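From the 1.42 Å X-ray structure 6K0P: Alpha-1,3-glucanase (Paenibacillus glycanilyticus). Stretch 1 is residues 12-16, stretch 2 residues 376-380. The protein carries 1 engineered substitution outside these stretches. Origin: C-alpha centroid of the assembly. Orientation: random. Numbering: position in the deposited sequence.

Stretch 1 (12-16) GRGAN
Stretch 2 376-380: TNLTA

How does stretch 1 approach stretch 2? It comes in as irregular loop, running roughly crosswise to stretch 2. A cis peptide joins Gly 12 to Arg 13 (phi/psi -73/165, chi1 m, chi2 t, chi3 t), whose side-chain end leads away; Arg 13 O comes nearest, 4.3 Å from Thr 379 OG1.

Why must residue 14 be glycine? At phi/psi 95/-160 a side chain would jam against the preceding carbonyl, and an ideal CB on Gly 14 would sit 2.3 Å from Thr 379 OG1. The closest CA atoms across the contact are Gly 14 CA and Asn 377 CA, 4.4 Å apart. Gly 14 CA comes within 3.4 Å of Leu 378 O, forming a CA-H...O contact.

What bonds Ala 15? At phi/psi -72/145, Ala 15 N donates to Thr 379 OG1 (2.9 Å, 156°); Thr 379, chi1 m, points its CB toward stretch 1. A water donates to Ala 15 O at 2.7 Å and hydrogen-bonds Thr 379 OG1, also at 2.7 Å, closing a small bridge. Ala 15 CA also packs 3.2 Å from Asn 377 O. Asn 16 (-98/102, chi1 t) makes no contact.

How does stretch 2 present these groups? After non-contacting Thr 376 (-130/144, chi1 p), the chain turns a corner at Asn 377 (55/56, chi1 m), then runs extended through Leu 378 (-116/139), Thr 379 (-121/133) and Ala 380 (-141/115). Leu 378, m then t, points away, so its backbone makes the contact.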

# COMPACT_ATOMS: atom_id res chain seq x y z
N GLY A 12 -10.76 -12.12 -5.30
CA GLY A 12 -9.71 -12.61 -4.41
C GLY A 12 -10.08 -12.82 -2.95
O GLY A 12 -10.05 -13.95 -2.47
N ARG A 13 -10.40 -11.74 -2.24
CA ARG A 13 -10.48 -10.39 -2.78
C ARG A 13 -9.11 -9.77 -3.07
O ARG A 13 -8.08 -10.26 -2.61
CB ARG A 13 -11.29 -9.49 -1.83
CG ARG A 13 -12.76 -9.89 -1.68
CD ARG A 13 -13.66 -8.72 -1.32
NE ARG A 13 -15.08 -9.01 -1.50
CZ ARG A 13 -15.92 -9.29 -0.51
NH1 ARG A 13 -15.49 -9.32 0.75
NH2 ARG A 13 -17.20 -9.55 -0.77
N GLY A 14 -9.12 -8.70 -3.84
CA GLY A 14 -7.90 -7.96 -4.12
C GLY A 14 -7.23 -8.38 -5.41
O GLY A 14 -7.82 -8.98 -6.31
N ALA A 15 -5.94 -8.06 -5.49
CA ALA A 15 -5.17 -8.32 -6.69
C ALA A 15 -4.90 -9.81 -6.86
O ALA A 15 -4.68 -10.54 -5.88
CB ALA A 15 -3.85 -7.56 -6.66
N ASN A 16 -4.90 -10.27 -8.11
CA ASN A 16 -4.52 -11.63 -8.47
C ASN A 16 -3.07 -11.57 -8.93
O ASN A 16 -2.78 -11.13 -10.05
CB ASN A 16 -5.44 -12.15 -9.57
CG ASN A 16 -5.10 -13.55 -10.00
OD1 ASN A 16 -4.30 -14.23 -9.37
ND2 ASN A 16 -5.71 -14.00 -11.09
N THR A 376 -9.63 -1.19 -9.22
CA THR A 376 -10.22 -2.53 -9.18
C THR A 376 -9.16 -3.58 -8.88
O THR A 376 -8.01 -3.46 -9.33
CB THR A 376 -10.91 -2.88 -10.51
OG1 THR A 376 -9.97 -2.76 -11.59
CG2 THR A 376 -12.09 -1.93 -10.77
N ASN A 377 -9.55 -4.61 -8.14
CA ASN A 377 -8.68 -5.75 -7.88
C ASN A 377 -7.36 -5.29 -7.26
O ASN A 377 -6.28 -5.57 -7.77
CB ASN A 377 -8.46 -6.58 -9.15
CG ASN A 377 -9.76 -6.96 -9.85
OD1 ASN A 377 -10.65 -7.54 -9.23
ND2 ASN A 377 -9.87 -6.61 -11.12
N LEU A 378 -7.47 -4.56 -6.16
CA LEU A 378 -6.31 -3.94 -5.53
C LEU A 378 -6.07 -4.54 -4.15
O LEU A 378 -7.02 -4.77 -3.39
CB LEU A 378 -6.50 -2.43 -5.40
CG LEU A 378 -6.74 -1.64 -6.68
CD1 LEU A 378 -6.83 -0.14 -6.36
CD2 LEU A 378 -5.63 -1.89 -7.70
N THR A 379 -4.80 -4.77 -3.83
CA THR A 379 -4.40 -5.21 -2.50
C THR A 379 -3.45 -4.19 -1.92
O THR A 379 -2.52 -3.74 -2.60
CB THR A 379 -3.73 -6.58 -2.58
OG1 THR A 379 -4.71 -7.55 -2.96
CG2 THR A 379 -3.09 -6.96 -1.24
N ALA A 380 -3.68 -3.80 -0.66
CA ALA A 380 -2.80 -2.88 0.04
C ALA A 380 -2.68 -3.34 1.49
O ALA A 380 -3.66 -3.32 2.23
CB ALA A 380 -3.32 -1.44 -0.03
O HOH W 1 -3.39 -9.83 -3.64